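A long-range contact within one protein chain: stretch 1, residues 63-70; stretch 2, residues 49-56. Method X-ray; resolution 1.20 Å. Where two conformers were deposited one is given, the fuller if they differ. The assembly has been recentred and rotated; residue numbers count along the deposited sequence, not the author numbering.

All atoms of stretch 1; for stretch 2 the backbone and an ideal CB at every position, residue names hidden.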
ATOM      1  N   TYR B  63      -5.925  -1.742 -10.859  1.00  8.53           N
ATOM      2  CA  TYR B  63      -5.514  -1.953  -9.493  1.00  9.12           C
ATOM      3  C   TYR B  63      -4.108  -1.428  -9.338  1.00  8.80           C
ATOM      4  O   TYR B  63      -3.285  -1.611 -10.250  1.00 10.50           O
ATOM      5  CB  TYR B  63      -5.509  -3.430  -9.090  1.00  9.02           C
ATOM      6  CG  TYR B  63      -6.860  -4.122  -9.240  1.00  8.83           C
ATOM      7  CD1 TYR B  63      -7.315  -4.540 -10.506  1.00  8.76           C
ATOM      8  CD2 TYR B  63      -7.687  -4.321  -8.118  1.00  8.77           C
ATOM      9  CE1 TYR B  63      -8.547  -5.151 -10.626  1.00  8.99           C
ATOM     10  CE2 TYR B  63      -8.931  -4.956  -8.263  1.00  8.89           C
ATOM     11  CZ  TYR B  63      -9.331  -5.358  -9.529  1.00  8.69           C
ATOM     12  OH  TYR B  63     -10.556  -5.984  -9.716  1.00  9.55           O
ATOM     13  N   GLY B  64      -3.784  -0.877  -8.190  1.00  9.50           N
ATOM     14  CA  GLY B  64      -2.417  -0.527  -7.818  1.00 10.17           C
ATOM     15  C   GLY B  64      -2.266  -0.544  -6.313  1.00  9.73           C
ATOM     16  O   GLY B  64      -3.234  -0.722  -5.581  1.00 11.03           O
ATOM     17  N   LEU B  65      -1.006  -0.414  -5.848  1.00 10.50           N
ATOM     18  CA  LEU B  65      -0.816  -0.393  -4.405  1.00 10.57           C
ATOM     19  C   LEU B  65      -1.433   0.843  -3.750  1.00 11.48           C
ATOM     20  O   LEU B  65      -1.448   1.928  -4.325  1.00 14.13           O
ATOM     21  CB  LEU B  65       0.725  -0.391  -4.125  1.00 13.72           C
ATOM     22  CG  LEU B  65       1.353  -1.752  -4.409  1.00 13.16           C
ATOM     23  CD1 LEU B  65       2.878  -1.619  -4.487  1.00 19.23           C
ATOM     24  CD2 LEU B  65       0.981  -2.854  -3.390  1.00 17.30           C
ATOM     25  N   LYS B  66      -1.991   0.684  -2.535  1.00 12.73           N
ATOM     26  CA  LYS B  66      -2.643   1.794  -1.838  1.00 15.01           C
ATOM     27  C   LYS B  66      -1.723   2.978  -1.758  1.00 14.89           C
ATOM     28  O   LYS B  66      -0.569   2.830  -1.317  1.00 18.13           O
ATOM     29  CB  LYS B  66      -2.981   1.312  -0.426  1.00 16.18           C
ATOM     30  CG  LYS B  66      -3.859   2.266   0.345  1.00 16.18           C
ATOM     31  CD  LYS B  66      -5.283   2.260  -0.236  1.00 19.60           C
ATOM     32  CE  LYS B  66      -6.266   2.995   0.689  1.00 20.00           C
ATOM     33  NZ  LYS B  66      -7.564   3.122  -0.083  1.00 19.16           N
ATOM     34  N   GLY B  67      -2.230   4.123  -2.132  1.00 14.15           N
ATOM     35  CA  GLY B  67      -1.441   5.359  -2.103  1.00 15.97           C
ATOM     36  C   GLY B  67      -0.808   5.691  -3.428  1.00 16.68           C
ATOM     37  O   GLY B  67      -0.399   6.854  -3.639  1.00 20.45           O
ATOM     38  N   ALA B  68      -0.688   4.761  -4.376  1.00 15.51           N
ATOM     39  CA  ALA B  68       0.008   5.042  -5.629  1.00 15.84           C
ATOM     40  C   ALA B  68      -0.664   6.126  -6.431  1.00 15.75           C
ATOM     41  O   ALA B  68       0.084   6.936  -7.064  1.00 18.65           O
ATOM     42  CB  ALA B  68       0.101   3.761  -6.468  1.00 15.17           C
ATOM     43  N   GLY B  69      -2.003   6.131  -6.420  1.00 16.63           N
ATOM     44  CA  GLY B  69      -2.724   7.178  -7.175  1.00 17.50           C
ATOM     45  C   GLY B  69      -2.408   8.575  -6.718  1.00 18.60           C
ATOM     46  O   GLY B  69      -2.111   9.537  -7.492  1.00 23.10           O
ATOM     47  N   LYS B  70      -2.450   8.802  -5.414  1.00 19.77           N
ATOM     48  CA  LYS B  70      -2.203  10.131  -4.844  1.00 21.36           C
ATOM     49  C   LYS B  70      -0.726  10.477  -5.017  1.00 21.33           C
ATOM     50  O   LYS B  70      -0.413  11.661  -5.236  1.00 22.09           O
ATOM     51  CB  LYS B  70      -2.631  10.156  -3.371  1.00 22.56           C
ATOM     52  CG  LYS B  70      -4.128   9.962  -3.167  1.00 29.01           C
ATOM     53  CD  LYS B  70      -4.800  10.926  -2.216  1.00 35.60           C
ATOM     54  CE  LYS B  70      -6.267  10.546  -2.007  1.00 39.75           C
ATOM     55  NZ  LYS B  70      -6.800  10.756  -0.632  1.00 42.49           N
ATOM     56  N   UNK B  49      -8.632  -5.246   1.986  1.00 12.81           N
ATOM     57  CA  UNK B  49      -7.627  -5.078   3.033  1.00 14.59           C
ATOM     58  C   UNK B  49      -6.810  -3.805   2.919  1.00 11.77           C
ATOM     59  O   UNK B  49      -5.978  -3.537   3.799  1.00 12.58           O
ATOM     60  CB  UNK B  49      -6.677  -6.277   3.023  1.00 14.59           C
ATOM     61  N   UNK B  50      -7.020  -3.036   1.866  1.00 11.89           N
ATOM     62  CA  UNK B  50      -6.407  -1.750   1.604  1.00 11.72           C
ATOM     63  C   UNK B  50      -4.926  -1.901   1.292  1.00 11.04           C
ATOM     64  O   UNK B  50      -4.175  -0.918   1.372  1.00 12.19           O
ATOM     65  CB  UNK B  50      -6.604  -0.815   2.799  1.00 11.72           C
ATOM     66  N   UNK B  51      -4.500  -3.081   0.860  1.00 10.98           N
ATOM     67  CA  UNK B  51      -3.186  -3.242   0.249  1.00 11.23           C
ATOM     68  C   UNK B  51      -3.201  -2.654  -1.153  1.00 10.94           C
ATOM     69  O   UNK B  51      -2.236  -2.069  -1.601  1.00 12.29           O
ATOM     70  CB  UNK B  51      -2.776  -4.716   0.211  1.00 11.23           C
ATOM     71  N   UNK B  52      -4.330  -2.842  -1.857  1.00 10.79           N
ATOM     72  CA  UNK B  52      -4.517  -2.263  -3.171  1.00 11.37           C
ATOM     73  C   UNK B  52      -5.612  -1.217  -3.148  1.00 11.22           C
ATOM     74  O   UNK B  52      -6.464  -1.196  -2.244  1.00 11.97           O
ATOM     75  CB  UNK B  52      -4.843  -3.352  -4.196  1.00 11.37           C
ATOM     76  N   UNK B  53      -5.591  -0.360  -4.162  1.00 10.98           N
ATOM     77  CA  UNK B  53      -6.696   0.544  -4.506  1.00 11.81           C
ATOM     78  C   UNK B  53      -7.216   0.157  -5.881  1.00 10.96           C
ATOM     79  O   UNK B  53      -6.491  -0.395  -6.721  1.00 10.66           O
ATOM     80  CB  UNK B  53      -6.253   2.008  -4.482  1.00 11.81           C
ATOM     81  N   UNK B  54      -8.502   0.467  -6.061  1.00 11.56           N
ATOM     82  CA  UNK B  54      -9.278   0.020  -7.219  1.00 10.35           C
ATOM     83  C   UNK B  54      -9.774   1.165  -8.060  1.00 10.44           C
ATOM     84  O   UNK B  54     -10.155   2.223  -7.509  1.00 11.52           O
ATOM     85  CB  UNK B  54     -10.469  -0.826  -6.765  1.00 10.35           C
ATOM     86  N   UNK B  55      -9.848   0.965  -9.347  1.00 10.38           N
ATOM     87  CA  UNK B  55     -10.311   1.980 -10.277  1.00 10.64           C
ATOM     88  C   UNK B  55     -11.218   1.322 -11.283  1.00  9.48           C
ATOM     89  O   UNK B  55     -10.963   0.189 -11.742  1.00 10.85           O
ATOM     90  CB  UNK B  55      -9.143   2.686 -10.969  1.00 10.64           C
ATOM     91  N   UNK B  56     -12.233   2.024 -11.755  1.00 11.14           N
ATOM     92  CA  UNK B  56     -12.859   1.680 -12.984  1.00 12.81           C
ATOM     93  C   UNK B  56     -12.090   2.300 -14.124  1.00 14.41           C
ATOM     94  O   UNK B  56     -11.641   3.444 -14.015  1.00 20.16           O
ATOM     95  CB  UNK B  56     -14.324   2.122 -12.994  1.00 12.81           C
TER

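Position 49 has no atom of stretch 1 within 5.5 Å of its ideal CB, so stretch 1 does not constrain it. It is Asp-49.

Position 50 has phi/psi of 69/22. Positive phi favours glycine, asparagine or aspartate, but the ideal CB lies 4.4 Å from Lys-66 CE, so an acid could also be drawn to the lysine. It is Glu-50. Its OE2 stays 4.1 Å from Lys-66 NZ, beyond a salt bridge; one water accepts from NZ and gives OE2 a weak bond.

Position 51 points its CA-to-CB bond away, and no atom of stretch 1 lies within 5.5 Å of its ideal CB. Lys-66 N donates to the carbonyl O of 51 at 2.9 Å and 165°. Many side chains would fit; Val-51 brings CG1 to 4.3 Å from Leu-65 CD2.

Position 52 forms a non-hydrogen-bonded antiparallel pair with Leu-65, CA to CA 4.3 Å. The ideal CB is 3.4 Å from Gly-64 O, while the Leu-65 side chain offers an apolar surface. Leucine, isoleucine or methionine would suit. The CA-to-CB bond points away overall, but the end of Leu-52 comes nearer, with CD2 4.0 Å from Leu-65 CD2 and CD1 4.3 Å from Tyr-63 CB.

Position 53 pairs its backbone with Gly-64: N of 53 donates to Gly-64 O at 2.8 Å, and Gly-64 N to the carbonyl O of 53 at 3.1 Å. Its CB lies on the side where Gly-64 has no side chain, leaving a path to the amides of Gly-67 and Gly-69 at the start of the helix. Those donors call for an acceptor; glutamate or glutamine has the length. It is Glu-53: OE2 accepts from Gly-67 N at 2.9 Å and OE1 from Gly-69 N at 2.7 Å. Waters link OE2 to Lys-66 NZ and Lys-70 N.

Position 54 faces the same side as Tyr-63, its ideal CB 4.7 Å from Tyr-63 CE2. An aromatic or other bulky apolar group would suit. Tyr-54 presents its edge to the Tyr-63 face, offset, with planes at 71° and Tyr-54 CD2 3.5 Å from Tyr-63 CE2.

Position 55 points sideways, its ideal CB 5.5 Å from Tyr-63 N. A long side chain could reach Gly-69, whose bare CA leaves room. Trp-55 does so: CZ2 lies 3.9 Å from Gly-69 CA, and an ideal CB on Gly-69 would sit 2.7 Å from Trp-55 CZ2, a clash.

Position 56 is out of reach; it is Ser-56.

Stretch 2 (49-56) DEVLEYWS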
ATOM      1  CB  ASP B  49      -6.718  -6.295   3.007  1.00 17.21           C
ATOM      2  CG  ASP B  49      -7.501  -7.487   3.535  1.00 18.31           C
ATOM      3  OD1 ASP B  49      -7.140  -8.621   3.333  1.00 23.93           O
ATOM      4  OD2 ASP B  49      -8.519  -7.347   4.286  1.00 28.76           O
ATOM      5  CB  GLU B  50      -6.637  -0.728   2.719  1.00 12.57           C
ATOM      6  CG  GLU B  50      -8.138  -0.482   2.896  1.00 14.46           C
ATOM      7  CD  GLU B  50      -8.444   0.558   3.888  1.00 15.64           C
ATOM      8  OE1 GLU B  50      -9.245   0.312   4.823  1.00 16.53           O
ATOM      9  OE2 GLU B  50      -7.897   1.676   3.763  1.00 18.59           O
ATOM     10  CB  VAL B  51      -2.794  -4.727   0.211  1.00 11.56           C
ATOM     11  CG1 VAL B  51      -1.472  -4.946  -0.512  1.00 13.40           C
ATOM     12  CG2 VAL B  51      -2.721  -5.253   1.631  1.00 14.14           C
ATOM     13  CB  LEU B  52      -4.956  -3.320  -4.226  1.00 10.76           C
ATOM     14  CG  LEU B  52      -3.966  -4.459  -4.424  1.00 12.27           C
ATOM     15  CD1 LEU B  52      -4.505  -5.450  -5.451  1.00 12.60           C
ATOM     16  CD2 LEU B  52      -2.595  -3.974  -4.823  1.00 15.02           C
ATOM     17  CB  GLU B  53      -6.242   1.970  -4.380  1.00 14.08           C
ATOM     18  CG  GLU B  53      -5.083   2.351  -5.237  1.00 13.68           C
ATOM     19  CD  GLU B  53      -4.446   3.653  -4.883  1.00 13.59           C
ATOM     20  OE1 GLU B  53      -3.711   4.168  -5.787  1.00 16.43           O
ATOM     21  OE2 GLU B  53      -4.585   4.183  -3.760  1.00 16.19           O
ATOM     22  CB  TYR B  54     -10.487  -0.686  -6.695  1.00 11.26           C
ATOM     23  CG  TYR B  54     -11.552  -1.192  -7.605  1.00  9.90           C
ATOM     24  CD1 TYR B  54     -12.721  -0.475  -7.827  1.00 10.40           C
ATOM     25  CD2 TYR B  54     -11.397  -2.431  -8.248  1.00 11.59           C
ATOM     26  CE1 TYR B  54     -13.728  -0.960  -8.678  1.00 10.54           C
ATOM     27  CE2 TYR B  54     -12.422  -2.917  -9.046  1.00 10.63           C
ATOM     28  CZ  TYR B  54     -13.550  -2.203  -9.257  1.00  9.43           C
ATOM     29  OH  TYR B  54     -14.566  -2.695 -10.059  1.00 10.37           O
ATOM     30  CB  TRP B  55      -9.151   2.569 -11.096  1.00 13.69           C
ATOM     31  CG  TRP B  55      -7.949   2.918 -10.250  1.00 16.14           C
ATOM     32  CD1 TRP B  55      -6.912   2.190  -9.689  1.00 14.02           C
ATOM     33  CD2 TRP B  55      -7.667   4.222  -9.843  1.00 23.07           C
ATOM     34  NE1 TRP B  55      -6.044   2.933  -9.003  1.00 17.41           N
ATOM     35  CE2 TRP B  55      -6.490   4.264  -9.067  1.00 24.55           C
ATOM     36  CE3 TRP B  55      -8.329   5.427 -10.081  1.00 32.39           C
ATOM     37  CZ2 TRP B  55      -5.891   5.367  -8.490  1.00 33.58           C
ATOM     38  CZ3 TRP B  55      -7.746   6.551  -9.509  1.00 39.60           C
ATOM     39  CH2 TRP B  55      -6.575   6.554  -8.740  1.00 42.35           C
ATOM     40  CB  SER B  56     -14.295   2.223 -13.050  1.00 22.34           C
ATOM     41  OG  SER B  56     -15.043   1.744 -11.930  0.50 19.17           O
TER
HETATM   42  O   HOH W   1      -9.178   4.220   1.738  1.00 31.06           O
HETATM   43  O   HOH W   2      -8.325   0.465  -1.098  1.00 18.05           O
HETATM   44  O   HOH W   3      -3.947   6.888  -3.754  1.00 19.27           O
HETATM   45  O   HOH W   4      -6.771   4.809  -2.225  1.00 19.71           O
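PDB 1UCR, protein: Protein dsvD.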